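Side-chain contacts in 4-hydroxy-3-methylbut-2-enyl diphosphate reductase (Aquifex aeolicus, PDB 3DNF), which reduces (E)-4-hydroxy-3-methylbut-2-enyl diphosphate to isopentenyl and dimethylallyl diphosphate with an iron-sulfur cluster, completing the non-mevalonate pathway to isoprenoid precursors: residues E250-V255 and S276-I281; K205-P208 and V212-I215; Q108-G113 and R135-K140; V117-K122 and E170-V175. All coordinates share one frame; numbering follows the deposited sequence. Where two conformers were deposited one is given.

Interaction 1. Residues E250-V255 and S276-I281; sequences EWFRGV and SRIQEI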
loop_
_atom_site.group_PDB
_atom_site.type_symbol
_atom_site.label_atom_id
_atom_site.label_comp_id
_atom_site.label_asym_id
_atom_site.label_seq_id
_atom_site.Cartn_x
_atom_site.Cartn_y
_atom_site.Cartn_z
ATOM N N GLU B 250 22.160 43.909 -7.595
ATOM C CA GLU B 250 22.892 43.250 -8.677
ATOM C C GLU B 250 22.043 42.216 -9.420
ATOM O O GLU B 250 22.113 42.119 -10.652
ATOM C CB GLU B 250 24.154 42.585 -8.115
ATOM C CG GLU B 250 25.100 42.028 -9.174
ATOM C CD GLU B 250 26.380 41.465 -8.584
ATOM O OE1 GLU B 250 27.456 41.673 -9.197
ATOM O OE2 GLU B 250 26.312 40.819 -7.511
ATOM N N TRP B 251 21.241 41.460 -8.661
ATOM C CA TRP B 251 20.437 40.364 -9.208
ATOM C C TRP B 251 19.357 40.825 -10.192
ATOM O O TRP B 251 18.907 40.019 -11.045
ATOM C CB TRP B 251 19.760 39.554 -8.092
ATOM C CG TRP B 251 20.654 39.007 -6.996
ATOM C CD1 TRP B 251 22.005 38.804 -7.047
ATOM C CD2 TRP B 251 20.228 38.548 -5.698
ATOM N NE1 TRP B 251 22.449 38.275 -5.856
ATOM C CE2 TRP B 251 21.383 38.107 -5.012
ATOM C CE3 TRP B 251 18.983 38.481 -5.046
ATOM C CZ2 TRP B 251 21.332 37.601 -3.705
ATOM C CZ3 TRP B 251 18.935 37.978 -3.745
ATOM C CH2 TRP B 251 20.102 37.546 -3.092
ATOM N N PHE B 252 18.943 42.112 -10.074
ATOM C CA PHE B 252 17.826 42.623 -10.873
ATOM C C PHE B 252 18.229 43.525 -12.044
ATOM O O PHE B 252 17.430 44.342 -12.525
ATOM C CB PHE B 252 16.815 43.311 -9.963
ATOM C CG PHE B 252 16.385 42.453 -8.818
ATOM C CD1 PHE B 252 16.946 42.626 -7.556
ATOM C CD2 PHE B 252 15.450 41.439 -9.009
ATOM C CE1 PHE B 252 16.560 41.817 -6.496
ATOM C CE2 PHE B 252 15.058 40.628 -7.957
ATOM C CZ PHE B 252 15.615 40.815 -6.698
ATOM N N ARG B 253 19.464 43.361 -12.511
ATOM C CA ARG B 253 19.900 44.083 -13.698
ATOM C C ARG B 253 19.310 43.412 -14.943
ATOM O O ARG B 253 19.429 42.106 -15.101
ATOM C CB ARG B 253 21.428 44.119 -13.782
ATOM C CG ARG B 253 22.113 44.808 -12.608
ATOM C CD ARG B 253 23.622 44.737 -12.751
ATOM N NE ARG B 253 24.297 44.963 -11.473
ATOM C CZ ARG B 253 25.609 44.842 -11.278
ATOM N NH1 ARG B 253 26.414 44.492 -12.276
ATOM N NH2 ARG B 253 26.124 45.072 -10.077
ATOM N N GLY B 254 18.659 44.305 -15.809
ATOM C CA GLY B 254 18.147 43.873 -17.120
ATOM C C GLY B 254 17.089 42.778 -17.060
ATOM O O GLY B 254 16.990 41.949 -17.966
ATOM N N VAL B 255 16.301 42.780 -15.989
ATOM C CA VAL B 255 15.253 41.777 -15.769
ATOM C C VAL B 255 13.898 42.295 -16.270
ATOM O O VAL B 255 13.626 43.496 -16.207
ATOM C CB VAL B 255 15.166 41.387 -14.267
ATOM C CG1 VAL B 255 14.034 40.405 -14.009
ATOM C CG2 VAL B 255 16.485 40.795 -13.795
ATOM N N SER B 276 7.938 44.888 -2.686
ATOM C CA SER B 276 8.095 46.331 -2.868
ATOM C C SER B 276 9.543 46.818 -2.754
ATOM O O SER B 276 9.859 47.928 -3.184
ATOM C CB SER B 276 7.138 47.136 -1.982
ATOM O OG SER B 276 7.037 46.588 -0.692
ATOM N N ARG B 277 10.421 45.988 -2.192
ATOM C CA ARG B 277 11.860 46.277 -2.235
ATOM C C ARG B 277 12.394 45.985 -3.636
ATOM O O ARG B 277 13.237 46.726 -4.147
ATOM C CB ARG B 277 12.629 45.529 -1.122
ATOM C CG ARG B 277 14.177 45.495 -1.223
ATOM C CD ARG B 277 14.831 46.742 -1.837
ATOM N NE ARG B 277 15.367 47.685 -0.863
ATOM C CZ ARG B 277 16.359 48.536 -1.111
ATOM N NH1 ARG B 277 16.940 48.568 -2.307
ATOM N NH2 ARG B 277 16.777 49.356 -0.156
ATOM N N ILE B 278 11.886 44.923 -4.263
ATOM C CA ILE B 278 12.223 44.622 -5.664
ATOM C C ILE B 278 11.755 45.751 -6.589
ATOM O O ILE B 278 12.490 46.164 -7.492
ATOM C CB ILE B 278 11.681 43.236 -6.110
ATOM C CG1 ILE B 278 12.449 42.119 -5.390
ATOM C CG2 ILE B 278 11.785 43.058 -7.620
ATOM C CD1 ILE B 278 11.821 40.746 -5.495
ATOM N N GLN B 279 10.552 46.267 -6.336
ATOM C CA GLN B 279 10.032 47.439 -7.056
ATOM C C GLN B 279 10.842 48.714 -6.796
ATOM O O GLN B 279 10.872 49.611 -7.640
ATOM C CB GLN B 279 8.556 47.673 -6.723
ATOM C CG GLN B 279 7.607 46.776 -7.503
ATOM C CD GLN B 279 6.237 46.655 -6.861
ATOM O OE1 GLN B 279 6.100 46.710 -5.638
ATOM N NE2 GLN B 279 5.210 46.478 -7.687
ATOM N N GLU B 280 11.484 48.778 -5.630
ATOM C CA GLU B 280 12.359 49.888 -5.256
ATOM C C GLU B 280 13.736 49.763 -5.915
ATOM O O GLU B 280 14.398 50.770 -6.175
ATOM C CB GLU B 280 12.512 49.953 -3.734
ATOM C CG GLU B 280 13.084 51.264 -3.225
ATOM C CD GLU B 280 13.989 51.082 -2.024
ATOM O OE1 GLU B 280 13.476 50.783 -0.927
ATOM O OE2 GLU B 280 15.217 51.250 -2.181
ATOM N N ILE B 281 14.160 48.525 -6.165
ATOM C CA ILE B 281 15.393 48.245 -6.910
ATOM C C ILE B 281 15.210 48.586 -8.398
ATOM O O ILE B 281 16.118 49.136 -9.032
ATOM C CB ILE B 281 15.866 46.775 -6.705
ATOM C CG1 ILE B 281 16.402 46.589 -5.282
ATOM C CG2 ILE B 281 16.935 46.380 -7.734
ATOM C CD1 ILE B 281 16.616 45.149 -4.881
#
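The ring of F252 packs against two isoleucines, I278 and I281, one turn apart on helix 268-281. Its far end meets the first of them: F252 CZ lies 3.7 Å from I278 CG1, while I278 CG2 sits over one ring face, 4.1 Å from F252 CE2. The second isoleucine covers the near end: I281 CD1 approaches obliquely, 3.7 Å from F252 CD1, and I281 CG2 lies 3.8 Å from F252 CB. Both isoleucine side chains cross the phenylalanine at about a right angle. F252 holds its CG anti to the carbonyl carbon (chi1 -52°), which directs the ring at the helix. Behind it the chain reverses in a type II beta turn from F252 to V255, with G254 at the third, positive-phi position. Further out, V258 of strand 257-262 and I214 of strand 212-216 touch both F252 and I278, and L247, earlier in the same connection, does likewise, so the ring and I278 lie in the hydrophobic layer between this helix and the parallel sheet. All the atoms that meet are carbon, and the join therefore depends on complementary shape and the exclusion of water, without a directional bond to fix the ring's rotation.

Interaction 2. Residues K205-P208 and V212-I215; sequences KLAP and VMII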
loop_
_atom_site.group_PDB
_atom_site.type_symbol
_atom_site.label_atom_id
_atom_site.label_comp_id
_atom_site.label_asym_id
_atom_site.label_seq_id
_atom_site.Cartn_x
_atom_site.Cartn_y
_atom_site.Cartn_z
ATOM N N LYS B 205 6.288 25.536 -12.138
ATOM C CA LYS B 205 5.701 26.188 -13.302
ATOM C C LYS B 205 6.228 27.615 -13.498
ATOM O O LYS B 205 6.431 28.056 -14.635
ATOM C CB LYS B 205 4.173 26.192 -13.219
ATOM C CG LYS B 205 3.524 24.814 -13.362
ATOM C CD LYS B 205 2.000 24.899 -13.572
ATOM C CE LYS B 205 1.259 25.615 -12.420
ATOM N NZ LYS B 205 1.126 24.834 -11.143
ATOM N N LEU B 206 6.458 28.329 -12.400
ATOM C CA LEU B 206 6.896 29.718 -12.495
ATOM C C LEU B 206 8.389 29.859 -12.818
ATOM O O LEU B 206 8.777 30.732 -13.611
ATOM C CB LEU B 206 6.515 30.512 -11.237
ATOM C CG LEU B 206 6.595 32.046 -11.332
ATOM C CD1 LEU B 206 5.774 32.600 -12.501
ATOM C CD2 LEU B 206 6.185 32.725 -10.025
ATOM N N ALA B 207 9.212 28.986 -12.236
ATOM C CA ALA B 207 10.680 29.065 -12.376
ATOM C C ALA B 207 11.229 29.382 -13.791
ATOM O O ALA B 207 11.970 30.350 -13.945
ATOM C CB ALA B 207 11.368 27.829 -11.779
ATOM N N PRO B 208 10.875 28.576 -14.816
ATOM C CA PRO B 208 11.443 28.833 -16.153
ATOM C C PRO B 208 10.781 29.995 -16.913
ATOM O O PRO B 208 11.265 30.404 -17.969
ATOM C CB PRO B 208 11.214 27.501 -16.897
ATOM C CG PRO B 208 10.638 26.537 -15.862
ATOM C CD PRO B 208 9.989 27.399 -14.837
ATOM N N VAL B 212 14.409 35.934 -12.835
ATOM C CA VAL B 212 14.951 35.632 -11.512
ATOM C C VAL B 212 13.850 35.077 -10.637
ATOM O O VAL B 212 12.710 35.540 -10.698
ATOM C CB VAL B 212 15.595 36.880 -10.829
ATOM C CG1 VAL B 212 14.752 38.133 -11.055
ATOM C CG2 VAL B 212 15.812 36.658 -9.323
ATOM N N MET B 213 14.215 34.066 -9.852
ATOM C CA MET B 213 13.353 33.481 -8.839
ATOM C C MET B 213 13.851 33.861 -7.448
ATOM O O MET B 213 15.027 33.677 -7.130
ATOM C CB MET B 213 13.320 31.955 -9.002
ATOM C CG MET B 213 12.268 31.448 -9.978
ATOM S SD MET B 213 10.574 31.932 -9.508
ATOM C CE MET B 213 10.238 30.958 -8.037
ATOM N N ILE B 214 12.947 34.406 -6.633
ATOM C CA ILE B 214 13.200 34.675 -5.212
ATOM C C ILE B 214 12.398 33.716 -4.334
ATOM O O ILE B 214 11.174 33.642 -4.447
ATOM C CB ILE B 214 12.848 36.144 -4.814
ATOM C CG1 ILE B 214 13.553 37.163 -5.725
ATOM C CG2 ILE B 214 13.139 36.397 -3.318
ATOM C CD1 ILE B 214 15.099 37.075 -5.769
ATOM N N ILE B 215 13.098 32.986 -3.470
ATOM C CA ILE B 215 12.483 32.051 -2.527
ATOM C C ILE B 215 12.705 32.574 -1.105
ATOM O O ILE B 215 13.851 32.748 -0.662
ATOM C CB ILE B 215 13.047 30.596 -2.692
ATOM C CG1 ILE B 215 12.796 30.036 -4.116
ATOM C CG2 ILE B 215 12.537 29.667 -1.586
ATOM C CD1 ILE B 215 11.333 29.979 -4.572
#
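M213 meets A207 through its CG: M213 CG comes to 3.7 Å from A207 CA and 4.1 Å from A207 CB. The methionine thus rests on the backbone of the alanine as much as on its methyl group, and M213 SD follows at 4.1 Å from A207 CA. This is the tight part. The fit loosens toward L206, where L206 CG stays 4.4 Å from M213 SD and is the nearest the two side chains come. The thioether gets there because the methionine chain is bent twice, at chi2 (-59°) and chi3 (-70°), so that it curls back along A207 toward L206 and does not extend away from the strand. Helix 195-206 and strand 212-216 are joined here by a short connection, a helix-to-strand return of the open alpha/beta fold, and the strand is an inner member of a four-stranded parallel sheet. Strand alternation turns M213 to this helix layer and V212 away from it, to where V212 and I214 touch F252. Helix 222-234 adds to this layer, its S231 touching both A207 and M213, and N235 ND2 gives a hydrogen bond to A207 O. On the outer side, the flanking K205 and P208 are exposed to solvent, and neither touches residues 212-215.

Interaction 3. Residues Q108-G113 and R135-K140; sequences QLTREG and RACNGK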
loop_
_atom_site.group_PDB
_atom_site.type_symbol
_atom_site.label_atom_id
_atom_site.label_comp_id
_atom_site.label_asym_id
_atom_site.label_seq_id
_atom_site.Cartn_x
_atom_site.Cartn_y
_atom_site.Cartn_z
ATOM N N GLN B 108 -13.040 6.536 13.117
ATOM C CA GLN B 108 -13.791 5.769 12.138
ATOM C C GLN B 108 -13.180 4.389 11.962
ATOM O O GLN B 108 -13.913 3.404 12.028
ATOM C CB GLN B 108 -13.883 6.515 10.814
ATOM C CG GLN B 108 -14.637 5.729 9.744
ATOM C CD GLN B 108 -14.343 6.249 8.357
ATOM O OE1 GLN B 108 -13.891 7.383 8.190
ATOM N NE2 GLN B 108 -14.588 5.425 7.360
ATOM N N LEU B 109 -11.847 4.319 11.760
ATOM C CA LEU B 109 -11.171 3.057 11.593
ATOM C C LEU B 109 -11.334 2.151 12.828
ATOM O O LEU B 109 -11.511 0.927 12.696
ATOM C CB LEU B 109 -9.684 3.293 11.255
ATOM C CG LEU B 109 -9.365 3.833 9.832
ATOM C CD1 LEU B 109 -7.870 4.183 9.758
ATOM C CD2 LEU B 109 -9.720 2.838 8.718
ATOM N N THR B 110 -11.295 2.751 14.008
ATOM C CA THR B 110 -11.524 2.011 15.260
ATOM C C THR B 110 -12.950 1.399 15.312
ATOM O O THR B 110 -13.121 0.202 15.606
ATOM C CB THR B 110 -11.260 2.960 16.459
ATOM O OG1 THR B 110 -9.859 3.303 16.479
ATOM C CG2 THR B 110 -11.698 2.300 17.787
ATOM N N ARG B 111 -13.959 2.214 15.009
ATOM C CA ARG B 111 -15.347 1.740 14.920
ATOM C C ARG B 111 -15.512 0.575 13.939
ATOM O O ARG B 111 -16.300 -0.337 14.167
ATOM C CB ARG B 111 -16.305 2.873 14.558
ATOM C CG ARG B 111 -16.386 3.971 15.630
ATOM C CD ARG B 111 -17.579 4.921 15.369
ATOM N NE ARG B 111 -17.436 5.687 14.124
ATOM C CZ ARG B 111 -16.834 6.879 14.006
ATOM N NH1 ARG B 111 -16.286 7.501 15.046
ATOM N NH2 ARG B 111 -16.785 7.468 12.823
ATOM N N GLU B 112 -14.701 0.575 12.884
ATOM C CA GLU B 112 -14.747 -0.444 11.854
ATOM C C GLU B 112 -13.879 -1.663 12.202
ATOM O O GLU B 112 -13.848 -2.596 11.439
ATOM C CB GLU B 112 -14.362 0.174 10.496
ATOM C CG GLU B 112 -15.362 1.288 10.031
ATOM C CD GLU B 112 -14.933 2.024 8.749
ATOM O OE1 GLU B 112 -13.799 1.807 8.286
ATOM O OE2 GLU B 112 -15.724 2.839 8.204
ATOM N N GLY B 113 -13.201 -1.629 13.347
ATOM C CA GLY B 113 -12.541 -2.821 13.886
ATOM C C GLY B 113 -11.084 -2.930 13.440
ATOM O O GLY B 113 -10.490 -4.012 13.518
ATOM N N ARG B 135 -6.832 7.089 21.446
ATOM C CA ARG B 135 -7.029 6.586 22.799
ATOM C C ARG B 135 -8.457 6.901 23.296
ATOM O O ARG B 135 -9.111 6.032 23.892
ATOM C CB ARG B 135 -5.953 7.164 23.734
ATOM C CG ARG B 135 -6.215 6.958 25.249
ATOM C CD ARG B 135 -5.045 7.429 26.123
ATOM N NE ARG B 135 -4.697 8.820 25.847
ATOM C CZ ARG B 135 -3.586 9.237 25.232
ATOM N NH1 ARG B 135 -2.651 8.352 24.856
ATOM N NH2 ARG B 135 -3.398 10.548 25.025
ATOM N N ALA B 136 -8.926 8.113 22.993
ATOM C CA ALA B 136 -10.261 8.564 23.433
ATOM C C ALA B 136 -11.410 7.719 22.883
ATOM O O ALA B 136 -12.437 7.520 23.536
ATOM C CB ALA B 136 -10.457 10.038 23.075
ATOM N N CYS B 137 -11.234 7.224 21.674
ATOM C CA CYS B 137 -12.284 6.420 21.063
ATOM C C CYS B 137 -12.048 4.931 21.262
ATOM O O CYS B 137 -12.660 4.088 20.600
ATOM C CB CYS B 137 -12.444 6.755 19.594
ATOM S SG CYS B 137 -11.073 6.180 18.639
ATOM N N ASN B 138 -11.213 4.607 22.250
ATOM C CA ASN B 138 -10.908 3.203 22.639
ATOM C C ASN B 138 -10.263 2.383 21.520
ATOM O O ASN B 138 -10.421 1.162 21.416
ATOM C CB ASN B 138 -12.148 2.506 23.172
ATOM C CG ASN B 138 -12.726 3.232 24.336
ATOM O OD1 ASN B 138 -11.997 3.690 25.226
ATOM N ND2 ASN B 138 -14.045 3.405 24.324
ATOM N N GLY B 139 -9.535 3.098 20.687
ATOM C CA GLY B 139 -8.802 2.505 19.592
ATOM C C GLY B 139 -7.419 2.038 19.997
ATOM O O GLY B 139 -6.928 2.402 21.048
ATOM N N LYS B 140 -6.817 1.212 19.155
ATOM C CA LYS B 140 -5.465 0.767 19.408
ATOM C C LYS B 140 -4.632 0.918 18.150
ATOM O O LYS B 140 -5.118 0.775 17.015
ATOM C CB LYS B 140 -5.451 -0.676 19.946
ATOM C CG LYS B 140 -6.024 -1.692 19.007
ATOM C CD LYS B 140 -6.182 -3.062 19.705
ATOM C CE LYS B 140 -6.625 -4.086 18.662
ATOM N NZ LYS B 140 -7.076 -5.395 19.236
HETATM O O HOH W 1 -8.383 0.901 16.757
#
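T110 stands against the turn of C137, N138 and G139, and every atom beyond its CA takes part. T110 CB lies 4.0 Å from G139 CA and, in the C137 conformer given, close to C137 SG as well. From there the methyl T110 CG2 goes to the backbone, 3.4 Å from G139 CA and 3.5 Å from C137 O. The hydroxyl T110 OG1 also comes within 3.4 Å of G139 CA, so the glycine CA is straddled by both branches; a CB at this position would collide with T110 OG1. With OG1 beside the backbone N (chi1 -66°), the hydroxyl can bond back to V106 O, one turn earlier in its own helix. It also accepts a hydrogen bond from a water, 2.8 Å from T110 OG1, which in turn accepts from K140 N at 2.9 Å. Helices 97-111 and 125-136 both end here in Schellman motifs, with G113 and N138 as their positive-phi residues. Helix 125-136 is the connecting helix of a beta-alpha-beta crossover from strand 115-119 to the adjacent parallel strand 141-144, and C137 forms a disulfide with C107 of helix 97-111. Replacing T110 by a valine removes the hydroxyl, which is likely to leave the bridging water without its acceptor and the link to K140 N broken. On another side of the helix, Q108 NE2 bonds to E112 OE2 (2.9 Å, 170°), meeting it from above the carboxylate plane, and E112 OE1 makes a salt bridge with K187.

Interaction 4. Residues V117-K122 and E170-V175; sequences VLVGEK and EFFKEV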
loop_
_atom_site.group_PDB
_atom_site.type_symbol
_atom_site.label_atom_id
_atom_site.label_comp_id
_atom_site.label_asym_id
_atom_site.label_seq_id
_atom_site.Cartn_x
_atom_site.Cartn_y
_atom_site.Cartn_z
ATOM N N VAL B 117 -2.490 2.207 12.103
ATOM C CA VAL B 117 -1.150 2.681 11.889
ATOM C C VAL B 117 -1.163 4.155 11.451
ATOM O O VAL B 117 -1.847 4.512 10.505
ATOM C CB VAL B 117 -0.481 1.805 10.831
ATOM C CG1 VAL B 117 0.754 2.503 10.247
ATOM C CG2 VAL B 117 -0.126 0.414 11.414
ATOM N N LEU B 118 -0.501 4.994 12.224
ATOM C CA LEU B 118 -0.360 6.422 11.888
ATOM C C LEU B 118 1.047 6.588 11.336
ATOM O O LEU B 118 2.005 6.460 12.081
ATOM C CB LEU B 118 -0.564 7.279 13.146
ATOM C CG LEU B 118 -0.324 8.787 13.117
ATOM C CD1 LEU B 118 -1.150 9.408 12.004
ATOM C CD2 LEU B 118 -0.703 9.361 14.514
ATOM N N VAL B 119 1.168 6.897 10.034
ATOM C CA VAL B 119 2.483 7.117 9.431
ATOM C C VAL B 119 2.905 8.578 9.684
ATOM O O VAL B 119 2.248 9.534 9.250
ATOM C CB VAL B 119 2.523 6.767 7.887
ATOM C CG1 VAL B 119 3.958 6.932 7.350
ATOM C CG2 VAL B 119 1.990 5.333 7.619
ATOM N N GLY B 120 3.943 8.748 10.485
ATOM C CA GLY B 120 4.356 10.098 10.875
ATOM C C GLY B 120 5.509 10.101 11.852
ATOM O O GLY B 120 6.052 9.050 12.185
ATOM N N GLU B 121 5.834 11.294 12.333
ATOM C CA GLU B 121 6.910 11.521 13.298
ATOM C C GLU B 121 6.409 11.362 14.746
ATOM O O GLU B 121 5.550 12.141 15.199
ATOM C CB GLU B 121 7.506 12.912 13.066
ATOM C CG GLU B 121 8.681 13.218 13.999
ATOM C CD GLU B 121 9.250 14.635 13.864
ATOM O OE1 GLU B 121 8.663 15.501 13.164
ATOM O OE2 GLU B 121 10.297 14.887 14.513
ATOM N N LYS B 122 6.921 10.348 15.452
ATOM C CA LYS B 122 6.440 10.009 16.815
ATOM C C LYS B 122 6.286 11.195 17.777
ATOM O O LYS B 122 5.227 11.382 18.393
ATOM C CB LYS B 122 7.311 8.937 17.467
ATOM C CG LYS B 122 7.219 7.582 16.770
ATOM C CD LYS B 122 8.076 6.541 17.424
ATOM C CE LYS B 122 7.935 5.242 16.660
ATOM N NZ LYS B 122 8.748 4.161 17.241
ATOM N N GLU B 170 6.393 9.381 -0.533
ATOM C CA GLU B 170 7.220 8.223 -0.821
ATOM C C GLU B 170 7.242 7.178 0.282
ATOM O O GLU B 170 7.096 5.989 0.013
ATOM C CB GLU B 170 8.641 8.656 -1.161
ATOM C CG GLU B 170 8.942 8.522 -2.630
ATOM C CD GLU B 170 10.434 8.541 -2.921
ATOM O OE1 GLU B 170 11.161 9.305 -2.245
ATOM O OE2 GLU B 170 10.869 7.795 -3.826
ATOM N N PHE B 171 7.402 7.622 1.521
ATOM C CA PHE B 171 7.362 6.666 2.640
ATOM C C PHE B 171 5.975 6.102 2.917
ATOM O O PHE B 171 5.811 4.915 3.201
ATOM C CB PHE B 171 8.017 7.250 3.897
ATOM C CG PHE B 171 8.111 6.264 5.023
ATOM C CD1 PHE B 171 8.859 5.097 4.891
ATOM C CD2 PHE B 171 7.433 6.502 6.208
ATOM C CE1 PHE B 171 8.929 4.168 5.929
ATOM C CE2 PHE B 171 7.493 5.585 7.259
ATOM C CZ PHE B 171 8.251 4.423 7.123
ATOM N N PHE B 172 4.979 6.946 2.761
ATOM C CA PHE B 172 3.605 6.493 2.977
ATOM C C PHE B 172 3.264 5.386 1.979
ATOM O O PHE B 172 2.718 4.367 2.349
ATOM C CB PHE B 172 2.683 7.652 2.763
ATOM C CG PHE B 172 1.263 7.345 3.115
ATOM C CD1 PHE B 172 0.908 7.100 4.454
ATOM C CD2 PHE B 172 0.295 7.230 2.104
ATOM C CE1 PHE B 172 -0.385 6.807 4.785
ATOM C CE2 PHE B 172 -1.031 6.950 2.438
ATOM C CZ PHE B 172 -1.360 6.718 3.784
ATOM N N LYS B 173 3.664 5.578 0.716
ATOM C CA LYS B 173 3.427 4.595 -0.355
ATOM C C LYS B 173 4.099 3.238 -0.028
ATOM O O LYS B 173 3.499 2.172 -0.214
ATOM C CB LYS B 173 3.873 5.161 -1.713
ATOM C CG LYS B 173 3.911 4.141 -2.815
ATOM C CD LYS B 173 4.279 4.761 -4.135
ATOM C CE LYS B 173 4.345 3.682 -5.186
ATOM N NZ LYS B 173 4.820 4.275 -6.460
ATOM N N GLU B 174 5.331 3.310 0.488
ATOM C CA GLU B 174 6.101 2.135 0.888
ATOM C C GLU B 174 5.455 1.369 2.040
ATOM O O GLU B 174 5.380 0.126 1.971
ATOM C CB GLU B 174 7.549 2.543 1.251
ATOM C CG GLU B 174 8.426 1.421 1.795
ATOM C CD GLU B 174 8.808 0.402 0.744
ATOM O OE1 GLU B 174 8.641 0.688 -0.467
ATOM O OE2 GLU B 174 9.266 -0.705 1.117
ATOM N N VAL B 175 5.055 2.100 3.095
ATOM C CA VAL B 175 4.409 1.512 4.280
ATOM C C VAL B 175 3.096 0.823 3.898
ATOM O O VAL B 175 2.820 -0.305 4.321
ATOM C CB VAL B 175 4.099 2.577 5.393
ATOM C CG1 VAL B 175 3.247 1.917 6.523
ATOM C CG2 VAL B 175 5.371 3.118 5.949
#
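V119 sets its CG1 anti to the backbone N (chi1 -176°) and its CG2 beside it, so the two methyls fork toward different residues of helix 169-182. V119 CG1 takes F171, lying 3.7 Å from F171 CD2 in an oblique approach. V119 CG2 is shared: it is 3.8 Å from F172 CD1 and 3.8 Å from V175 CG1, the two valines reaching toward each other tip to tip. V119 CB itself lies in the plane of the F172 ring, at its edge, 3.8 Å from F172 CD1. Within the helix, V175 CG2 sits over one face of the F171 ring, so the aromatic is backed on the side next to its own turn. Cutting V119 back to an alanine would probably open a gap between the two phenylalanines and leave V175 CG1 without its mate. Strand 117-119 and helix 170-175 run nearly antiparallel (154°), their axes 10.0 Å apart. The helix covers one face of the parallel sheet, with V144 of strand 141-144 under F171 and V175, and A163 of strand 158-163 beside F172. The helix also meets the second subunit: K173 forms salt bridges with E174 and E178 of that chain, and F172 packs on L181 of that chain.

How the interactions relate
Along the chain, interactions 3 and 4 come first and interleave, their centres about 19 Å apart: strand 115-119, which carries one side of interaction 4, lies in the chain between helices 97-111 and 125-136, whose C-terminal ends meet in interaction 3. They belong to one parallel sheet (141-144, 115-119, 158-163, 185-189) and its helices. Interactions 2 and 1 follow in series on a different parallel sheet, centres about 14 Å apart, and touch where V255 CG1 lies 3.8 Å from V212 CG1. Interactions 1 and 3 lie on opposite sides of the chain's centre, about 56 Å apart between centres. The contacts thus fall in two separate alpha/beta units of the trilobal molecule, whose iron-sulfur cluster draws cysteines from well-separated parts of the chain.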